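Uncharacterized N-acetyltransferase SSO0209 (Sulfolobus solfataricus P2, PDB 4R3L) catalyses the transfer of an acetyl group from acetyl-CoA to the free alpha-amino group of protein N termini, preferring those that begin with serine. Local coordinates at residues Val84-Val89 / Glu123-Val128; Phe144-Val149 / Tyr161-Pro166; Ser61-Ile66 / Ala93-Tyr98. One frame throughout, in Å; residues are numbered along the deposited sequence.

Interaction 1 (Val84-Val89 / Glu123-Val128); sequences VRKGHV and EIYLEV
The imidazole of H88 lies over one face of the Y125 ring in an offset stack, the centroids 4.1 Å apart and the planes inclined by 20°. Y125 CZ sits above the imidazole but displaced toward its rim, and H88 CD2 is likewise off-centre over the phenol. The two residues are paired across adjacent parallel strands and carry their side chains on the same face of the sheet; in Y125, CG lies between the backbone N and the carbonyl carbon (chi1 75°). At the imidazole edge, NE2 of H88 donates to OE1 of E127 over 2.8 Å. The carboxylate accepts close to the ring plane, through its syn lone pair, although its own plane is turned 75° from the ring. ND1 of H88 and OH of Y125 each bond to an oxygen of E71, so E127 at NE2 and E71 at ND1 fix the rotation of the histidine ring. H88 and E127 are also zinc ligands of this enzyme.

The backbones pair in register: G87 N donates to E123 O, Y125 N to G87 O (2.9 Å) and V89 N to Y125 O. A water accepts from E127 N at 2.8 Å and donates to V89 O, continuing the ladder where the strands diverge. On the face opposite H88 and Y125, V89 CG2 meets I124 CD1 at 3.7 Å. K86 and E123 run side by side, but K86 NZ bonds to F74 O and E123 OE2 to N76 N. The pairing closes the beta-alpha-beta unit around helix 103-119, with strand 61-72 flanking 83-94, strand 160-166 flanking 123-129, and helix 133-141 packed against L126 and V128.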
loop_
_atom_site.group_PDB
_atom_site.type_symbol
_atom_site.label_atom_id
_atom_site.label_comp_id
_atom_site.label_asym_id
_atom_site.label_seq_id
_atom_site.Cartn_x
_atom_site.Cartn_y
_atom_site.Cartn_z
ATOM N N VAL A 84 12.117 4.711 14.498
ATOM C CA VAL A 84 11.644 5.695 13.524
ATOM C C VAL A 84 10.130 5.601 13.312
ATOM O O VAL A 84 9.508 4.579 13.612
ATOM C CB VAL A 84 12.332 5.509 12.147
ATOM C CG1 VAL A 84 13.839 5.718 12.243
ATOM C CG2 VAL A 84 12.022 4.128 11.577
ATOM N N ARG A 85 9.534 6.671 12.799
ATOM C CA ARG A 85 8.146 6.614 12.335
ATOM C C ARG A 85 8.107 6.019 10.932
ATOM O O ARG A 85 8.877 6.430 10.059
ATOM C CB ARG A 85 7.507 8.004 12.328
ATOM C CG ARG A 85 7.529 8.696 13.673
ATOM C CD ARG A 85 6.221 8.513 14.395
ATOM N NE ARG A 85 5.096 9.034 13.624
ATOM C CZ ARG A 85 3.888 9.241 14.137
ATOM N NH1 ARG A 85 3.672 8.977 15.418
ATOM N NH2 ARG A 85 2.902 9.715 13.380
ATOM N N LYS A 86 7.223 5.048 10.715
ATOM C CA LYS A 86 7.200 4.307 9.459
ATOM C C LYS A 86 5.809 4.320 8.838
ATOM O O LYS A 86 4.812 4.171 9.548
ATOM C CB LYS A 86 7.623 2.847 9.682
ATOM C CG LYS A 86 8.936 2.658 10.424
ATOM C CD LYS A 86 9.253 1.176 10.631
ATOM C CE LYS A 86 8.450 0.556 11.777
ATOM N NZ LYS A 86 8.943 -0.822 12.068
ATOM N N GLY A 87 5.742 4.460 7.518
ATOM C CA GLY A 87 4.486 4.270 6.819
ATOM C C GLY A 87 4.537 2.906 6.155
ATOM O O GLY A 87 5.545 2.522 5.580
ATOM N N HIS A 88 3.450 2.161 6.271
ATOM C CA HIS A 88 3.416 0.783 5.821
ATOM C C HIS A 88 2.274 0.658 4.835
ATOM O O HIS A 88 1.137 0.965 5.179
ATOM C CB HIS A 88 3.230 -0.134 7.039
ATOM C CG HIS A 88 3.287 -1.603 6.740
ATOM N ND1 HIS A 88 3.168 -2.554 7.725
ATOM C CD2 HIS A 88 3.465 -2.278 5.577
ATOM C CE1 HIS A 88 3.269 -3.761 7.186
ATOM N NE2 HIS A 88 3.440 -3.620 5.886
ATOM N N VAL A 89 2.553 0.230 3.609
ATOM C CA VAL A 89 1.468 -0.007 2.661
ATOM C C VAL A 89 0.877 -1.362 2.936
ATOM O O VAL A 89 1.545 -2.369 2.736
ATOM C CB VAL A 89 1.945 0.021 1.180
ATOM C CG1 VAL A 89 0.755 -0.185 0.232
ATOM C CG2 VAL A 89 2.678 1.320 0.871
ATOM N N GLU A 123 10.292 6.576 6.644
ATOM C CA GLU A 123 10.416 5.563 5.609
ATOM C C GLU A 123 9.049 5.010 5.236
ATOM O O GLU A 123 8.102 5.125 6.005
ATOM C CB GLU A 123 11.335 4.431 6.059
ATOM C CG GLU A 123 10.836 3.627 7.257
ATOM C CD GLU A 123 11.370 2.205 7.238
ATOM O OE1 GLU A 123 11.138 1.512 6.225
ATOM O OE2 GLU A 123 12.029 1.780 8.211
ATOM N N ILE A 124 8.947 4.441 4.041
ATOM C CA ILE A 124 7.736 3.745 3.634
ATOM C C ILE A 124 8.171 2.342 3.275
ATOM O O ILE A 124 9.232 2.159 2.691
ATOM C CB ILE A 124 7.007 4.431 2.438
ATOM C CG1 ILE A 124 5.834 3.576 1.959
ATOM C CG2 ILE A 124 7.955 4.651 1.254
ATOM C CD1 ILE A 124 4.935 4.248 0.939
ATOM N N TYR A 125 7.389 1.342 3.656
ATOM C CA TYR A 125 7.709 -0.006 3.234
ATOM C C TYR A 125 6.464 -0.847 3.013
ATOM O O TYR A 125 5.339 -0.434 3.323
ATOM C CB TYR A 125 8.619 -0.691 4.259
ATOM C CG TYR A 125 7.920 -1.135 5.528
ATOM C CD1 TYR A 125 7.593 -2.468 5.732
ATOM C CD2 TYR A 125 7.595 -0.223 6.520
ATOM C CE1 TYR A 125 6.978 -2.884 6.881
ATOM C CE2 TYR A 125 6.970 -0.636 7.690
ATOM C CZ TYR A 125 6.663 -1.964 7.858
ATOM O OH TYR A 125 6.040 -2.382 9.007
ATOM N N LEU A 126 6.685 -2.034 2.466
ATOM C CA LEU A 126 5.603 -2.931 2.111
ATOM C C LEU A 126 6.162 -4.321 1.931
ATOM O O LEU A 126 7.380 -4.506 1.871
ATOM C CB LEU A 126 4.913 -2.461 0.828
ATOM C CG LEU A 126 5.852 -2.288 -0.373
ATOM C CD1 LEU A 126 6.091 -3.590 -1.167
ATOM C CD2 LEU A 126 5.355 -1.188 -1.297
ATOM N N GLU A 127 5.264 -5.289 1.822
ATOM C CA GLU A 127 5.639 -6.654 1.485
ATOM C C GLU A 127 5.085 -7.004 0.102
ATOM O O GLU A 127 3.978 -6.594 -0.240
ATOM C CB GLU A 127 5.111 -7.628 2.540
ATOM C CG GLU A 127 5.861 -7.611 3.868
ATOM C CD GLU A 127 5.408 -6.518 4.812
ATOM O OE1 GLU A 127 4.249 -6.064 4.705
ATOM O OE2 GLU A 127 6.215 -6.118 5.681
ATOM N N VAL A 128 5.834 -7.744 -0.715
ATOM C CA VAL A 128 5.280 -8.161 -2.010
ATOM C C VAL A 128 5.690 -9.607 -2.342
ATOM O O VAL A 128 6.823 -9.980 -2.093
ATOM C CB VAL A 128 5.723 -7.197 -3.137
ATOM C CG1 VAL A 128 7.237 -7.096 -3.213
ATOM C CG2 VAL A 128 5.135 -7.608 -4.477
HETATM O O HOH W 1 2.593 -4.833 2.412
#

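Interaction 2 (Phe144-Val149 / Tyr161-Pro166); sequences FKKVKV and YLMARP
F144, L162 and Y161 bury most surface in this antiparallel hairpin. The F144 ring lies beneath the aliphatic part of R165: CG of R165 stands 3.7 Å above the ring centre, a CH-pi contact over the face, and CD reaches toward F144 CE2. In R165 CG lies between the backbone N and the carbonyl carbon (chi1 55°), which brings it over the phenyl, while NE bonds to P166 O and NH1 to L142 O. L162 sits at a classic beta bulge. Its carbonyl faces both V147 and K148, accepting a 2.8 Å bond from V147 N and a weak one from K148 N, and its own N donates to K148 O. CD2 of L162 presses on V147 CG2 at 3.5 Å, tighter than usual for carbon atoms. CD1 of L162 touches K148 CE. On the face opposite L162 the extended chain of K146 crosses the Y161 ring obliquely, with CD 3.9 Å from the ring centroid and NZ an off-centre cation-pi partner at 4.5 Å. E140, on helix 133-141, gives NZ a long, weak ion pair. K146 and R165 thus cover the two rings with their methylenes; the R165 guanidinium is held by backbone oxygens, the charge of K146 only weakly.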
loop_
_atom_site.group_PDB
_atom_site.type_symbol
_atom_site.label_atom_id
_atom_site.label_comp_id
_atom_site.label_asym_id
_atom_site.label_seq_id
_atom_site.Cartn_x
_atom_site.Cartn_y
_atom_site.Cartn_z
ATOM N N PHE A 144 11.995 2.018 -4.463
ATOM C CA PHE A 144 12.021 1.078 -3.347
ATOM C C PHE A 144 13.182 0.097 -3.555
ATOM O O PHE A 144 13.501 -0.257 -4.693
ATOM C CB PHE A 144 10.708 0.314 -3.235
ATOM C CG PHE A 144 9.571 1.125 -2.704
ATOM C CD1 PHE A 144 9.030 0.832 -1.460
ATOM C CD2 PHE A 144 9.015 2.152 -3.451
ATOM C CE1 PHE A 144 7.970 1.556 -0.968
ATOM C CE2 PHE A 144 7.953 2.883 -2.963
ATOM C CZ PHE A 144 7.430 2.590 -1.721
ATOM N N LYS A 145 13.806 -0.318 -2.457
ATOM C CA LYS A 145 14.841 -1.336 -2.489
ATOM C C LYS A 145 14.402 -2.594 -1.742
ATOM O O LYS A 145 13.742 -2.498 -0.712
ATOM C CB LYS A 145 16.129 -0.796 -1.876
ATOM C CG LYS A 145 16.688 0.432 -2.590
ATOM C CD LYS A 145 16.759 0.230 -4.090
ATOM C CE LYS A 145 17.373 1.446 -4.780
ATOM N NZ LYS A 145 17.212 1.394 -6.268
ATOM N N LYS A 146 14.762 -3.765 -2.267
ATOM C CA LYS A 146 14.530 -5.025 -1.554
ATOM C C LYS A 146 15.440 -5.088 -0.335
ATOM O O LYS A 146 16.635 -5.319 -0.481
ATOM C CB LYS A 146 14.789 -6.233 -2.467
ATOM C CG LYS A 146 13.911 -6.319 -3.710
ATOM C CD LYS A 146 14.450 -7.367 -4.693
ATOM C CE LYS A 146 13.616 -7.418 -5.971
ATOM N NZ LYS A 146 14.190 -8.305 -7.043
ATOM N N VAL A 147 14.905 -4.873 0.863
ATOM C CA VAL A 147 15.768 -4.742 2.040
ATOM C C VAL A 147 15.781 -5.976 2.938
ATOM O O VAL A 147 16.748 -6.191 3.668
ATOM C CB VAL A 147 15.393 -3.508 2.912
ATOM C CG1 VAL A 147 15.465 -2.231 2.092
ATOM C CG2 VAL A 147 14.028 -3.659 3.513
ATOM N N LYS A 148 14.716 -6.775 2.896
ATOM C CA LYS A 148 14.666 -8.050 3.620
ATOM C C LYS A 148 13.882 -9.086 2.825
ATOM O O LYS A 148 13.109 -8.749 1.928
ATOM C CB LYS A 148 14.034 -7.888 5.011
ATOM C CG LYS A 148 14.755 -6.917 5.939
ATOM C CD LYS A 148 14.561 -7.265 7.412
ATOM C CE LYS A 148 13.129 -7.060 7.861
ATOM N NZ LYS A 148 13.013 -7.083 9.348
ATOM N N VAL A 149 14.079 -10.358 3.151
ATOM C CA VAL A 149 13.253 -11.399 2.555
ATOM C C VAL A 149 12.494 -12.135 3.642
ATOM O O VAL A 149 13.062 -12.960 4.352
ATOM C CB VAL A 149 14.081 -12.392 1.733
ATOM C CG1 VAL A 149 13.201 -13.532 1.233
ATOM C CG2 VAL A 149 14.741 -11.673 0.572
ATOM N N TYR A 161 9.269 -10.172 -0.526
ATOM C CA TYR A 161 10.300 -9.168 -0.387
ATOM C C TYR A 161 9.773 -8.076 0.518
ATOM O O TYR A 161 8.669 -7.597 0.300
ATOM C CB TYR A 161 10.678 -8.547 -1.734
ATOM C CG TYR A 161 11.357 -9.459 -2.723
ATOM C CD1 TYR A 161 12.580 -10.045 -2.435
ATOM C CD2 TYR A 161 10.798 -9.687 -3.975
ATOM C CE1 TYR A 161 13.207 -10.866 -3.356
ATOM C CE2 TYR A 161 11.417 -10.500 -4.899
ATOM C CZ TYR A 161 12.619 -11.090 -4.585
ATOM O OH TYR A 161 13.231 -11.906 -5.521
ATOM N N LEU A 162 10.553 -7.663 1.509
ATOM C CA LEU A 162 10.262 -6.413 2.200
ATOM C C LEU A 162 10.956 -5.302 1.423
ATOM O O LEU A 162 12.180 -5.248 1.365
ATOM C CB LEU A 162 10.734 -6.426 3.656
ATOM C CG LEU A 162 10.075 -5.367 4.563
ATOM C CD1 LEU A 162 10.162 -5.773 6.025
ATOM C CD2 LEU A 162 10.698 -3.986 4.399
ATOM N N MET A 163 10.172 -4.432 0.804
ATOM C CA MET A 163 10.747 -3.362 0.013
ATOM C C MET A 163 10.524 -2.052 0.742
ATOM O O MET A 163 9.460 -1.837 1.329
ATOM C CB MET A 163 10.140 -3.377 -1.379
ATOM C CG MET A 163 10.485 -4.680 -2.107
ATOM S SD MET A 163 10.074 -4.634 -3.835
ATOM C CE MET A 163 11.248 -3.409 -4.420
ATOM N N ALA A 164 11.540 -1.200 0.752
ATOM C CA ALA A 164 11.478 0.011 1.553
ATOM C C ALA A 164 12.224 1.152 0.900
ATOM O O ALA A 164 13.122 0.944 0.082
ATOM C CB ALA A 164 12.030 -0.233 2.934
ATOM N N ARG A 165 11.856 2.361 1.276
ATOM C CA ARG A 165 12.665 3.508 0.889
ATOM C C ARG A 165 12.469 4.637 1.885
ATOM O O ARG A 165 11.400 4.758 2.497
ATOM C CB ARG A 165 12.318 3.966 -0.527
ATOM C CG ARG A 165 10.859 4.269 -0.749
ATOM C CD ARG A 165 10.682 5.224 -1.933
ATOM N NE ARG A 165 11.030 6.586 -1.553
ATOM C CZ ARG A 165 10.964 7.643 -2.359
ATOM N NH1 ARG A 165 10.564 7.509 -3.617
ATOM N NH2 ARG A 165 11.298 8.838 -1.899
ATOM N N PRO A 166 13.510 5.456 2.077
ATOM C CA PRO A 166 13.374 6.653 2.912
ATOM C C PRO A 166 12.364 7.628 2.328
ATOM O O PRO A 166 12.101 7.609 1.118
ATOM C CB PRO A 166 14.786 7.259 2.895
ATOM C CG PRO A 166 15.687 6.130 2.494
ATOM C CD PRO A 166 14.878 5.309 1.545
#

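Interaction 3 (Ser61-Ile66 / Ala93-Tyr98); sequences SVVGYI and AVLEEY. With COA (coenzyme A), chain C.
G64 pairs with V94 at a CA-CA separation of only 4.1 Å, a non-hydrogen-bonded pair in which G64, on strand 61-72, has no side chain. The lack of a CB matters here, because G64 CA already lies 3.1 Å from A93 O and a CB would crowd that oxygen and V94 CG2. Around this close point the backbone is tied by bonds on both sides: L95 N donates to V63 O at 2.8 Å in an almost straight line (175°), while Y65 and A93 exchange a reciprocal pair, Y65 N to A93 O and A93 N to Y65 O. Past L95 the second segment leaves the sheet in a short 3-10 turn, and Y98 folds back so that V63 CG1 rests over one face of its ring, displaced toward the rim, 3.6 Å from CE2. The side chains of V63 and Y98 cross at about a right angle. L95 CD1 approaches the same valine from another side, 3.9 Å from V63 CA. Near the other end of the pairing, CE2 of Y65 touches A93 CB, and the Y65 hydroxyl is bonded to S91 OG and N29 ND2.

The N-H of V94 is used by the cofactor: V94 N donates to the pantetheine carbonyl O9P of coenzyme A over 2.8 Å, and V94 CG2 lies near the pyrophosphate oxygens O6A and O5A. The successive N-H groups of A93 and V94 thus go to different partners, strand 61-72 and coenzyme A, the cofactor bonding to the strand much as a further strand would.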
loop_
_atom_site.group_PDB
_atom_site.type_symbol
_atom_site.label_atom_id
_atom_site.label_comp_id
_atom_site.label_asym_id
_atom_site.label_seq_id
_atom_site.Cartn_x
_atom_site.Cartn_y
_atom_site.Cartn_z
ATOM N N SER A 61 -16.853 5.771 -10.168
ATOM C CA SER A 61 -16.550 4.437 -9.632
ATOM C C SER A 61 -15.131 4.353 -9.065
ATOM O O SER A 61 -14.206 4.922 -9.623
ATOM C CB SER A 61 -16.724 3.360 -10.712
ATOM O OG SER A 61 -18.089 3.153 -11.024
ATOM N N VAL A 62 -14.961 3.635 -7.957
ATOM C CA VAL A 62 -13.616 3.363 -7.442
ATOM C C VAL A 62 -12.973 2.277 -8.290
ATOM O O VAL A 62 -13.555 1.210 -8.470
ATOM C CB VAL A 62 -13.651 2.921 -5.963
ATOM C CG1 VAL A 62 -12.266 2.543 -5.475
ATOM C CG2 VAL A 62 -14.251 4.020 -5.086
ATOM N N VAL A 63 -11.782 2.538 -8.827
ATOM C CA VAL A 63 -11.097 1.539 -9.634
ATOM C C VAL A 63 -9.760 1.102 -9.033
ATOM O O VAL A 63 -9.094 0.212 -9.560
ATOM C CB VAL A 63 -10.844 2.047 -11.065
ATOM C CG1 VAL A 63 -12.170 2.315 -11.758
ATOM C CG2 VAL A 63 -9.959 3.308 -11.040
ATOM N N GLY A 64 -9.368 1.719 -7.925
ATOM C CA GLY A 64 -8.121 1.356 -7.277
ATOM C C GLY A 64 -8.041 1.980 -5.909
ATOM O O GLY A 64 -8.796 2.904 -5.616
ATOM N N TYR A 65 -7.152 1.473 -5.055
ATOM C CA TYR A 65 -7.019 2.066 -3.735
ATOM C C TYR A 65 -5.657 1.767 -3.165
ATOM O O TYR A 65 -4.967 0.847 -3.622
ATOM C CB TYR A 65 -8.120 1.540 -2.790
ATOM C CG TYR A 65 -7.906 0.095 -2.421
ATOM C CD1 TYR A 65 -7.178 -0.250 -1.293
ATOM C CD2 TYR A 65 -8.411 -0.929 -3.216
ATOM C CE1 TYR A 65 -6.967 -1.581 -0.957
ATOM C CE2 TYR A 65 -8.197 -2.263 -2.894
ATOM C CZ TYR A 65 -7.464 -2.581 -1.773
ATOM O OH TYR A 65 -7.258 -3.904 -1.434
ATOM N N ILE A 66 -5.285 2.525 -2.143
ATOM C CA ILE A 66 -4.116 2.199 -1.350
ATOM C C ILE A 66 -4.461 2.386 0.117
ATOM O O ILE A 66 -4.950 3.437 0.515
ATOM C CB ILE A 66 -2.884 3.064 -1.737
ATOM C CG1 ILE A 66 -1.661 2.656 -0.902
ATOM C CG2 ILE A 66 -3.183 4.568 -1.594
ATOM C CD1 ILE A 66 -0.357 3.324 -1.382
ATOM N N ALA A 93 -4.217 -2.008 -4.864
ATOM C CA ALA A 93 -4.729 -2.761 -5.993
ATOM C C ALA A 93 -5.412 -1.837 -6.991
ATOM O O ALA A 93 -5.933 -0.788 -6.620
ATOM C CB ALA A 93 -5.696 -3.835 -5.516
ATOM N N VAL A 94 -5.399 -2.238 -8.259
ATOM C CA VAL A 94 -6.048 -1.493 -9.327
ATOM C C VAL A 94 -6.800 -2.484 -10.212
ATOM O O VAL A 94 -6.242 -3.524 -10.559
ATOM C CB VAL A 94 -5.012 -0.705 -10.172
ATOM C CG1 VAL A 94 -5.679 0.014 -11.338
ATOM C CG2 VAL A 94 -4.224 0.278 -9.297
ATOM N N LEU A 95 -8.053 -2.187 -10.551
ATOM C CA LEU A 95 -8.831 -3.070 -11.434
ATOM C C LEU A 95 -8.064 -3.294 -12.746
ATOM O O LEU A 95 -7.476 -2.356 -13.289
ATOM C CB LEU A 95 -10.221 -2.487 -11.719
ATOM C CG LEU A 95 -11.258 -2.543 -10.591
ATOM C CD1 LEU A 95 -12.552 -1.860 -10.978
ATOM C CD2 LEU A 95 -11.522 -3.984 -10.172
ATOM N N GLU A 96 -8.067 -4.536 -13.233
ATOM C CA GLU A 96 -7.288 -4.933 -14.413
ATOM C C GLU A 96 -7.495 -4.019 -15.616
ATOM O O GLU A 96 -6.539 -3.678 -16.308
ATOM C CB GLU A 96 -7.623 -6.375 -14.817
ATOM C CG GLU A 96 -6.732 -6.941 -15.935
ATOM C CD GLU A 96 -7.211 -6.575 -17.337
ATOM O OE1 GLU A 96 -8.431 -6.378 -17.524
ATOM O OE2 GLU A 96 -6.365 -6.475 -18.253
ATOM N N GLU A 97 -8.741 -3.634 -15.863
ATOM C CA GLU A 97 -9.078 -2.832 -17.037
ATOM C C GLU A 97 -8.395 -1.465 -17.015
ATOM O O GLU A 97 -8.192 -0.843 -18.055
ATOM C CB GLU A 97 -10.596 -2.663 -17.143
ATOM C CG GLU A 97 -11.354 -3.963 -17.408
ATOM C CD GLU A 97 -11.656 -4.769 -16.143
ATOM O OE1 GLU A 97 -11.253 -4.352 -15.034
ATOM O OE2 GLU A 97 -12.302 -5.833 -16.264
ATOM N N TYR A 98 -8.017 -1.011 -15.825
ATOM C CA TYR A 98 -7.467 0.326 -15.671
ATOM C C TYR A 98 -5.979 0.346 -15.339
ATOM O O TYR A 98 -5.451 1.370 -14.905
ATOM C CB TYR A 98 -8.256 1.078 -14.601
ATOM C CG TYR A 98 -9.683 1.346 -15.024
ATOM C CD1 TYR A 98 -9.982 2.425 -15.847
ATOM C CD2 TYR A 98 -10.724 0.510 -14.629
ATOM C CE1 TYR A 98 -11.278 2.677 -16.257
ATOM C CE2 TYR A 98 -12.033 0.757 -15.037
ATOM C CZ TYR A 98 -12.297 1.848 -15.848
ATOM O OH TYR A 98 -13.582 2.126 -16.267
HETATM N N1A COA C . 4.804 -5.583 -16.164
HETATM C C2A COA C . 5.939 -4.855 -16.109
HETATM N N3A COA C . 5.967 -3.678 -15.480
HETATM C C4A COA C . 4.842 -3.182 -14.878
HETATM C C5A COA C . 3.659 -3.905 -14.919
HETATM C C6A COA C . 3.659 -5.139 -15.588
HETATM N N6A COA C . 2.438 -5.934 -15.653
HETATM N N7A COA C . 2.700 -3.168 -14.234
HETATM C C8A COA C . 3.291 -2.023 -13.793
HETATM N N9A COA C . 4.586 -2.022 -14.166
HETATM C C1B COA C . 5.578 -0.963 -13.915
HETATM C C2B COA C . 5.903 -0.267 -15.177
HETATM O O2B COA C . 7.193 0.232 -15.142
HETATM C C3B COA C . 4.983 0.845 -15.171
HETATM O O3B COA C . 5.432 1.805 -16.043
HETATM P P3B COA C . 4.851 1.856 -17.499
HETATM O O7A COA C . 5.159 3.208 -18.139
HETATM O O8A COA C . 3.385 1.679 -17.444
HETATM O O9A COA C . 5.455 0.757 -18.320
HETATM C C4B COA C . 5.064 1.274 -13.764
HETATM O O4B COA C . 5.084 0.068 -13.042
HETATM C C5B COA C . 3.881 2.042 -13.349
HETATM O O5B COA C . 2.727 1.256 -13.242
HETATM P P1A COA C . 1.279 1.794 -12.914
HETATM O O1A COA C . 0.488 2.036 -14.170
HETATM O O2A COA C . 1.379 2.995 -12.066
HETATM O O3A COA C . 0.641 0.551 -12.139
HETATM P P2A COA C . -0.847 0.042 -12.255
HETATM O O4A COA C . -1.083 -0.747 -13.534
HETATM O O5A COA C . -1.806 1.181 -12.112
HETATM O O6A COA C . -1.085 -0.956 -11.016
HETATM C CBP COA C . -0.510 -2.914 -9.677
HETATM C CCP COA C . -0.038 -1.755 -10.607
HETATM C CDP COA C . 0.667 -3.791 -9.344
HETATM C CEP COA C . -1.077 -2.278 -8.410
HETATM C CAP COA C . -1.574 -3.654 -10.457
HETATM O OAP COA C . -1.039 -4.479 -11.494
HETATM C C9P COA C . -2.460 -4.559 -9.622
HETATM O O9P COA C . -3.467 -4.096 -9.023
HETATM N N8P COA C . -2.206 -5.978 -9.505
HETATM C C7P COA C . -3.034 -6.882 -8.713
HETATM C C6P COA C . -3.036 -6.543 -7.194
HETATM C C5P COA C . -1.627 -6.433 -6.617
HETATM O O5P COA C . -0.798 -7.341 -6.883
HETATM N N4P COA C . -1.253 -5.278 -5.798
HETATM C C3P COA C . 0.089 -5.165 -5.262
HETATM C C2P COA C . 0.517 -6.157 -4.188
HETATM S S1P COA C . 1.955 -5.788 -3.235
#

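Overall arrangement
From the N terminus, strand 61-72 is the first to be used. Interaction 3 joins its start to the end of strand 83-94, closing a long hairpin whose far end carries the loop before residue 83. Before that contact closes, interaction 1 opens at 84-89 on the same strand; it closes at 123-128 after helix 103-119, so the two cross along the chain, and I66 and V89 touch. Interaction 2 follows in series, beyond helix 133-141, as the local hairpin 145-150 and 160-166. Its second strand lies beside 123-129, linked by V128 with Y161 and I124 with R165. Together the contacts run through one GNAT sheet, from the cofactor-binding end of 83-94 to the edge strand 145-150, with interactions 2 and 3 about 24 Å apart between centres.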